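Local coordinates for Slr0280 protein (Synechocystis sp., PDB 5H3K) that is of unknown function but carries a phosphodiester glycosidase (NAGPA-type) domain and so may cleave sugar phosphodiesters, at residues 188-193 / 236-241; 371-376 / 495-500. All coordinates share one frame; numbering follows the deposited sequence.

Interaction 1: residues 188-193 / 236-241; sequences VTINAS and SKVHFQ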
ATOM      1  N   VAL A 188      23.311  -2.930   5.301  1.00  6.26           N
ATOM      2  CA  VAL A 188      22.934  -3.740   6.446  1.00  6.37           C
ATOM      3  C   VAL A 188      23.358  -2.990   7.706  1.00  9.50           C
ATOM      4  O   VAL A 188      24.535  -2.652   7.872  1.00  9.39           O
ATOM      5  CB  VAL A 188      23.615  -5.140   6.389  1.00  8.24           C
ATOM      6  CG1 VAL A 188      23.311  -5.937   7.654  1.00  8.78           C
ATOM      7  CG2 VAL A 188      23.169  -5.910   5.162  1.00  8.86           C
ATOM      8  N   THR A 189      22.403  -2.694   8.585  1.00  7.28           N
ATOM      9  CA  THR A 189      22.725  -2.055   9.857  1.00  7.68           C
ATOM     10  C   THR A 189      22.651  -3.130  10.924  1.00 13.44           C
ATOM     11  O   THR A 189      21.655  -3.860  11.005  1.00  9.01           O
ATOM     12  CB  THR A 189      21.740  -0.917  10.202  1.00  9.43           C
ATOM     13  OG1 THR A 189      21.693   0.024   9.123  1.00 10.69           O
ATOM     14  CG2 THR A 189      22.167  -0.189  11.473  1.00  8.84           C
ATOM     15  N   ILE A 190      23.709  -3.246  11.721  1.00  8.89           N
ATOM     16  CA  ILE A 190      23.765  -4.232  12.802  1.00 12.26           C
ATOM     17  C   ILE A 190      24.100  -3.554  14.124  1.00 11.71           C
ATOM     18  O   ILE A 190      25.033  -2.747  14.202  1.00 10.16           O
ATOM     19  CB  ILE A 190      24.859  -5.280  12.562  1.00 16.76           C
ATOM     20  CG1 ILE A 190      24.800  -5.812  11.140  1.00 21.26           C
ATOM     21  CG2 ILE A 190      24.749  -6.418  13.577  1.00 13.50           C
ATOM     22  CD1 ILE A 190      26.081  -5.569  10.387  1.00 25.08           C
ATOM     23  N   ASN A 191      23.346  -3.883  15.168  1.00 10.64           N
ATOM     24  CA  ASN A 191      23.636  -3.358  16.491  1.00 12.48           C
ATOM     25  C   ASN A 191      24.749  -4.192  17.127  1.00 15.35           C
ATOM     26  O   ASN A 191      24.531  -4.891  18.120  1.00 12.46           O
ATOM     27  CB  ASN A 191      22.376  -3.346  17.369  1.00 15.46           C
ATOM     28  CG  ASN A 191      22.632  -2.778  18.780  1.00 24.01           C
ATOM     29  OD1 ASN A 191      21.983  -3.186  19.749  1.00 24.24           O
ATOM     30  ND2 ASN A 191      23.580  -1.842  18.895  1.00 16.99           N
ATOM     31  N   ALA A 192      25.931  -4.131  16.520  1.00 12.01           N
ATOM     32  CA  ALA A 192      27.128  -4.799  17.028  1.00 10.59           C
ATOM     33  C   ALA A 192      28.301  -3.882  16.724  1.00 14.94           C
ATOM     34  O   ALA A 192      28.378  -3.318  15.632  1.00 14.14           O
ATOM     35  CB  ALA A 192      27.331  -6.149  16.345  1.00 10.68           C
ATOM     36  N   SER A 193      29.211  -3.734  17.682  1.00 15.20           N
ATOM     37  CA  SER A 193      30.344  -2.828  17.528  1.00 15.90           C
ATOM     38  C   SER A 193      31.447  -3.531  16.761  1.00 15.31           C
ATOM     39  O   SER A 193      31.564  -4.754  16.810  1.00 18.85           O
ATOM     40  CB  SER A 193      30.859  -2.377  18.894  1.00 19.78           C
ATOM     41  OG  SER A 193      31.362  -3.480  19.625  1.00 18.42           O
ATOM     42  N   SER A 236      27.240  -0.958  13.683  1.00 11.10           N
ATOM     43  CA  SER A 236      28.042  -0.961  12.472  1.00 10.35           C
ATOM     44  C   SER A 236      27.120  -1.052  11.267  1.00 13.02           C
ATOM     45  O   SER A 236      26.002  -1.576  11.356  1.00  9.86           O
ATOM     46  CB  SER A 236      29.018  -2.138  12.488  1.00 12.53           C
ATOM     47  OG  SER A 236      29.787  -2.143  13.685  1.00 12.03           O
ATOM     48  N   LYS A 237      27.572  -0.512  10.144  1.00  5.59           N
ATOM     49  CA  LYS A 237      26.835  -0.628   8.895  1.00  7.65           C
ATOM     50  C   LYS A 237      27.732  -1.240   7.840  1.00  9.82           C
ATOM     51  O   LYS A 237      28.916  -0.910   7.762  1.00 11.24           O
ATOM     52  CB  LYS A 237      26.345   0.749   8.442  1.00  8.44           C
ATOM     53  CG  LYS A 237      25.348   1.365   9.403  1.00 10.61           C
ATOM     54  CD  LYS A 237      24.751   2.648   8.850  1.00 12.06           C
ATOM     55  CE  LYS A 237      23.916   3.333   9.929  1.00 15.97           C
ATOM     56  NZ  LYS A 237      23.091   4.442   9.394  1.00 23.63           N
ATOM     57  N   VAL A 238      27.169  -2.137   7.035  1.00  6.94           N
ATOM     58  CA  VAL A 238      27.894  -2.680   5.901  1.00  5.53           C
ATOM     59  C   VAL A 238      27.231  -2.169   4.633  1.00  7.47           C
ATOM     60  O   VAL A 238      26.087  -2.531   4.323  1.00  8.21           O
ATOM     61  CB  VAL A 238      27.907  -4.212   5.902  1.00  8.93           C
ATOM     62  CG1 VAL A 238      28.851  -4.726   4.810  1.00  6.82           C
ATOM     63  CG2 VAL A 238      28.341  -4.748   7.268  1.00 10.73           C
ATOM     64  N   HIS A 239      27.948  -1.314   3.909  1.00  5.81           N
ATOM     65  CA  HIS A 239      27.423  -0.643   2.725  1.00  5.23           C
ATOM     66  C   HIS A 239      27.796  -1.380   1.457  1.00  6.47           C
ATOM     67  O   HIS A 239      28.978  -1.594   1.196  1.00  8.22           O
ATOM     68  CB  HIS A 239      27.983   0.770   2.654  1.00  5.07           C
ATOM     69  CG  HIS A 239      27.554   1.631   3.788  1.00  7.64           C
ATOM     70  ND1 HIS A 239      26.394   2.384   3.747  1.00  7.39           N
ATOM     71  CD2 HIS A 239      28.098   1.843   5.009  1.00  7.45           C
ATOM     72  CE1 HIS A 239      26.255   3.029   4.888  1.00  7.03           C
ATOM     73  NE2 HIS A 239      27.271   2.715   5.679  1.00  9.50           N
ATOM     74  N   PHE A 240      26.790  -1.753   0.663  1.00  7.37           N
ATOM     75  CA  PHE A 240      27.010  -2.541  -0.551  1.00  6.12           C
ATOM     76  C   PHE A 240      26.737  -1.762  -1.820  1.00  9.22           C
ATOM     77  O   PHE A 240      25.733  -1.044  -1.929  1.00  7.98           O
ATOM     78  CB  PHE A 240      26.099  -3.776  -0.571  1.00  6.38           C
ATOM     79  CG  PHE A 240      26.503  -4.849   0.401  1.00  9.11           C
ATOM     80  CD1 PHE A 240      26.089  -4.796   1.727  1.00  8.44           C
ATOM     81  CD2 PHE A 240      27.300  -5.908  -0.010  1.00  8.05           C
ATOM     82  CE1 PHE A 240      26.471  -5.793   2.635  1.00  8.09           C
ATOM     83  CE2 PHE A 240      27.685  -6.914   0.888  1.00  8.66           C
ATOM     84  CZ  PHE A 240      27.268  -6.856   2.210  1.00  8.47           C
ATOM     85  N   GLN A 241      27.623  -1.945  -2.793  1.00  7.48           N
ATOM     86  CA  GLN A 241      27.364  -1.556  -4.167  1.00  6.88           C
ATOM     87  C   GLN A 241      27.171  -2.845  -4.978  1.00 10.27           C
ATOM     88  O   GLN A 241      28.103  -3.632  -5.156  1.00 10.04           O
ATOM     89  CB  GLN A 241      28.531  -0.744  -4.722  1.00  8.23           C
ATOM     90  CG  GLN A 241      28.299  -0.221  -6.134  1.00  8.59           C
ATOM     91  CD  GLN A 241      27.302   0.930  -6.170  1.00  8.93           C
ATOM     92  OE1 GLN A 241      27.273   1.764  -5.260  1.00 11.43           O
ATOM     93  NE2 GLN A 241      26.480   0.979  -7.218  1.00 10.13           N
TER
HETATM   94  O   HOH W   1      20.316   2.552   9.240  1.00 26.44           O
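Four backbone hydrogen bonds tie strand 188-190 to strand 236-241, which run antiparallel at 168°. Val188 and Val238 form one hydrogen-bonded pair, exchanging N-H and C=O in both directions, with Val238 N 2.8 Å from Val188 O. Ile190 and Ser236 form the other; here Ile190 N meets Ser236 O almost along the C=O axis, at 2.9 Å and nearly straight at the hydrogen. Where strand 188-190 gives way to an inverse gamma turn centred on Asn191, a side chain takes over the pairing: Ser236 OG, set beside its own backbone N (chi1 -53°), donates to Ala192 O at 2.7 Å. This short bond satisfies a buried hydroxyl and extends the join past the regular pairing.

These are the two central strands of a four-stranded antiparallel sheet, flanked by strands 177-182 and 226-232. The face carrying Val188, Ile190 and Val238, with Ser236 at one end and the Phe240 ring near the other, packs on Leu259 and Ile261 of strand 258-264, which belongs to another sheet. On this face Ile190 crosses Val238 obliquely, Ile190 CD1 to Val238 CG2 at 3.9 Å, while Val188 CG2 lies 4.2 Å from Phe240 CE1.

The polar contacts of the other face involve Thr189 and Lys237, a non-hydrogen-bonded pair lying side by side. The extended lysine runs its methylenes past Thr189 OG1, 3.9 Å from Lys237 CG, and a water bonded to that hydroxyl accepts a weak hydrogen bond from Lys237 NZ.

Interaction 2: residues 371-376 / 495-500; sequences IAWNDQ and FPNGMG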
ATOM      1  N   ILE A 371     -12.998  -1.822  -9.473  1.00  2.62           N
ATOM      2  CA  ILE A 371     -13.559  -2.845  -8.593  1.00  3.85           C
ATOM      3  C   ILE A 371     -14.517  -2.181  -7.605  1.00  5.01           C
ATOM      4  O   ILE A 371     -14.276  -1.059  -7.166  1.00  4.19           O
ATOM      5  CB  ILE A 371     -12.434  -3.622  -7.841  1.00  4.19           C
ATOM      6  CG1 ILE A 371     -13.004  -4.825  -7.081  1.00  6.13           C
ATOM      7  CG2 ILE A 371     -11.636  -2.704  -6.899  1.00  3.71           C
ATOM      8  CD1 ILE A 371     -11.939  -5.600  -6.276  1.00  5.89           C
ATOM      9  N   ALA A 372     -15.613  -2.851  -7.259  1.00  3.78           N
ATOM     10  CA  ALA A 372     -16.499  -2.338  -6.220  1.00  4.38           C
ATOM     11  C   ALA A 372     -16.882  -3.483  -5.308  1.00  5.13           C
ATOM     12  O   ALA A 372     -16.837  -4.642  -5.723  1.00  5.67           O
ATOM     13  CB  ALA A 372     -17.747  -1.689  -6.835  1.00  4.45           C
ATOM     14  N   TRP A 373     -17.255  -3.172  -4.072  1.00  4.18           N
ATOM     15  CA  TRP A 373     -17.530  -4.215  -3.094  1.00  5.40           C
ATOM     16  C   TRP A 373     -18.422  -3.739  -1.969  1.00  6.44           C
ATOM     17  O   TRP A 373     -18.615  -2.535  -1.788  1.00  5.43           O
ATOM     18  CB  TRP A 373     -16.214  -4.756  -2.498  1.00  4.91           C
ATOM     19  CG  TRP A 373     -15.480  -3.771  -1.636  1.00  4.55           C
ATOM     20  CD1 TRP A 373     -15.609  -3.607  -0.290  1.00  6.67           C
ATOM     21  CD2 TRP A 373     -14.480  -2.835  -2.059  1.00  4.65           C
ATOM     22  NE1 TRP A 373     -14.772  -2.616   0.151  1.00  5.46           N
ATOM     23  CE2 TRP A 373     -14.060  -2.129  -0.912  1.00  4.76           C
ATOM     24  CE3 TRP A 373     -13.903  -2.520  -3.299  1.00  4.42           C
ATOM     25  CZ2 TRP A 373     -13.087  -1.129  -0.961  1.00  4.30           C
ATOM     26  CZ3 TRP A 373     -12.938  -1.517  -3.349  1.00  5.57           C
ATOM     27  CH2 TRP A 373     -12.537  -0.838  -2.188  1.00  5.65           C
ATOM     28  N   ASN A 374     -18.964  -4.685  -1.206  1.00  5.85           N
ATOM     29  CA  ASN A 374     -19.712  -4.333  -0.000  1.00  8.63           C
ATOM     30  C   ASN A 374     -19.111  -5.038   1.218  1.00  9.80           C
ATOM     31  O   ASN A 374     -18.124  -5.782   1.093  1.00  9.93           O
ATOM     32  CB  ASN A 374     -21.218  -4.627  -0.154  1.00  7.08           C
ATOM     33  CG  ASN A 374     -21.520  -6.117  -0.414  1.00 10.14           C
ATOM     34  OD1 ASN A 374     -20.770  -7.005   0.003  1.00  9.34           O
ATOM     35  ND2 ASN A 374     -22.636  -6.388  -1.104  1.00  9.05           N
ATOM     36  N   ASP A 375     -19.699  -4.817   2.386  1.00  8.81           N
ATOM     37  CA  ASP A 375     -19.151  -5.392   3.617  1.00 12.21           C
ATOM     38  C   ASP A 375     -19.638  -6.811   3.886  1.00 14.95           C
ATOM     39  O   ASP A 375     -19.410  -7.368   4.964  1.00 12.51           O
ATOM     40  CB  ASP A 375     -19.444  -4.493   4.810  1.00 13.96           C
ATOM     41  CG  ASP A 375     -18.596  -3.260   4.811  1.00 14.83           C
ATOM     42  OD1 ASP A 375     -17.694  -3.158   3.939  1.00 14.59           O
ATOM     43  OD2 ASP A 375     -18.827  -2.389   5.673  1.00 17.79           O
ATOM     44  N   GLN A 376     -20.305  -7.389   2.898  1.00 11.97           N
ATOM     45  CA  GLN A 376     -20.707  -8.781   2.965  1.00 14.88           C
ATOM     46  C   GLN A 376     -19.794  -9.637   2.081  1.00 15.49           C
ATOM     47  O   GLN A 376     -19.991 -10.844   1.926  1.00 20.13           O
ATOM     48  CB  GLN A 376     -22.192  -8.890   2.628  1.00 14.69           C
ATOM     49  CG  GLN A 376     -23.022  -8.012   3.591  1.00 17.17           C
ATOM     50  CD  GLN A 376     -24.378  -7.612   3.055  1.00 23.08           C
ATOM     51  OE1 GLN A 376     -25.266  -8.449   2.878  1.00 25.14           O
ATOM     52  NE2 GLN A 376     -24.549  -6.316   2.796  1.00 23.29           N
ATOM     53  N   PHE A 495     -23.043  -1.289  -5.128  1.00  6.20           N
ATOM     54  CA  PHE A 495     -21.897  -1.371  -4.215  1.00  5.91           C
ATOM     55  C   PHE A 495     -21.495  -0.018  -3.635  1.00  7.79           C
ATOM     56  O   PHE A 495     -21.270   0.934  -4.378  1.00  7.20           O
ATOM     57  CB  PHE A 495     -20.700  -2.036  -4.909  1.00  6.70           C
ATOM     58  CG  PHE A 495     -20.980  -3.444  -5.370  1.00  6.63           C
ATOM     59  CD1 PHE A 495     -20.781  -4.518  -4.517  1.00  7.52           C
ATOM     60  CD2 PHE A 495     -21.483  -3.691  -6.648  1.00  7.82           C
ATOM     61  CE1 PHE A 495     -21.054  -5.839  -4.941  1.00  9.63           C
ATOM     62  CE2 PHE A 495     -21.764  -4.996  -7.077  1.00  9.31           C
ATOM     63  CZ  PHE A 495     -21.540  -6.068  -6.224  1.00  8.36           C
ATOM     64  N   PRO A 496     -21.405   0.061  -2.301  1.00  5.38           N
ATOM     65  CA  PRO A 496     -21.152   1.331  -1.618  1.00  4.73           C
ATOM     66  C   PRO A 496     -19.680   1.700  -1.553  1.00  5.02           C
ATOM     67  O   PRO A 496     -19.403   2.830  -1.160  1.00  4.48           O
ATOM     68  CB  PRO A 496     -21.665   1.066  -0.201  1.00  6.97           C
ATOM     69  CG  PRO A 496     -21.385  -0.412   0.007  1.00  8.20           C
ATOM     70  CD  PRO A 496     -21.685  -1.036  -1.353  1.00  5.59           C
ATOM     71  N   ASN A 497     -18.774   0.776  -1.894  1.00  5.49           N
ATOM     72  CA  ASN A 497     -17.337   1.048  -1.885  1.00  4.00           C
ATOM     73  C   ASN A 497     -16.725   0.689  -3.222  1.00  4.12           C
ATOM     74  O   ASN A 497     -17.124  -0.282  -3.859  1.00  4.16           O
ATOM     75  CB  ASN A 497     -16.619   0.225  -0.804  1.00  5.26           C
ATOM     76  CG  ASN A 497     -17.322   0.269   0.529  1.00  8.27           C
ATOM     77  OD1 ASN A 497     -17.455   1.332   1.134  1.00  8.27           O
ATOM     78  ND2 ASN A 497     -17.759  -0.898   1.014  1.00  8.15           N
ATOM     79  N   GLY A 498     -15.748   1.468  -3.667  1.00  3.84           N
ATOM     80  CA  GLY A 498     -15.064   1.099  -4.889  1.00  3.32           C
ATOM     81  C   GLY A 498     -13.799   1.863  -5.190  1.00  3.86           C
ATOM     82  O   GLY A 498     -13.502   2.892  -4.577  1.00  4.21           O
ATOM     83  N   MET A 499     -13.060   1.354  -6.166  1.00  3.62           N
ATOM     84  CA  MET A 499     -11.788   1.927  -6.556  1.00  2.49           C
ATOM     85  C   MET A 499     -11.585   1.743  -8.053  1.00  4.00           C
ATOM     86  O   MET A 499     -11.631   0.609  -8.565  1.00  3.26           O
ATOM     87  CB  MET A 499     -10.650   1.234  -5.792  1.00  3.53           C
ATOM     88  CG  MET A 499      -9.238   1.619  -6.248  1.00  6.11           C
ATOM     89  SD  MET A 499      -8.844   3.348  -5.974  1.00  5.86           S
ATOM     90  CE  MET A 499      -9.001   3.493  -4.197  1.00  4.46           C
ATOM     91  N   GLY A 500     -11.328   2.844  -8.754  1.00  3.60           N
ATOM     92  CA  GLY A 500     -10.935   2.782 -10.150  1.00  3.44           C
ATOM     93  C   GLY A 500      -9.417   2.832 -10.322  1.00  5.02           C
ATOM     94  O   GLY A 500      -8.682   3.409  -9.503  1.00  5.42           O
TER
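The indole of Trp373 lies over the neighbouring strand because its CG takes the crowded position between backbone N and carbonyl carbon (chi1 68°). Asn497, its cross-strand partner, meets it at about a right angle: Asn497 CB sits over the five-membered ring, 3.7 Å from its centroid, in a CH-pi contact. Gly498 N lies over the same face, offset toward the rim, and Trp373 CZ3 comes to 3.7 Å from Gly498 CA. The Asn497 amide is turned 37° from the indole plane; its ND2 bonds weakly to Trp373 O, while OD1 accepts from Gln357 N. Trp373 NE1 donates to Leu309 O, fixing the indole's rotation. An alanine in place of Trp373 would remove the indole and its bond to Leu309 O, and would probably leave Asn497 and Gly498 less well packed.

On the opposite sheet face, Phe495 lays its CB 3.5 Å from Ala372 CB, with Ala372 O over one face of its ring and Asn374 N at the edge.

Farther along the strands, Ile371 and Met499 exchange two 2.9 Å bonds, Ile371 N to Met499 O and Met499 N to Ile371 O. Trp373 N reaches Asn497 O from above the carbonyl plane, and the return bond is weak. The whole is an antiparallel strand pair within a mixed sheet, leading at Asn374 into an Asx turn.

Both contacts illustrate how residues far apart in sequence are joined by antiparallel strand pairing, yet they belong to separate sheets. Their centres lie about 45 Å apart on opposite sides of the chain's centre, with nearest atoms about 34 Å apart, so neither touches the other. Along the chain they come in series: interaction 1 closes before interaction 2 opens. Interaction 1 bridges 42 intervening residues, part of them not modelled, whereas interaction 2 spans 118 and brings the 371-376 segment against 495-500, which is part of the phosphodiester glycosidase-like region. The centre of interaction 2 lies about 18 Å from the chain's centre, that of interaction 1 about 28 Å.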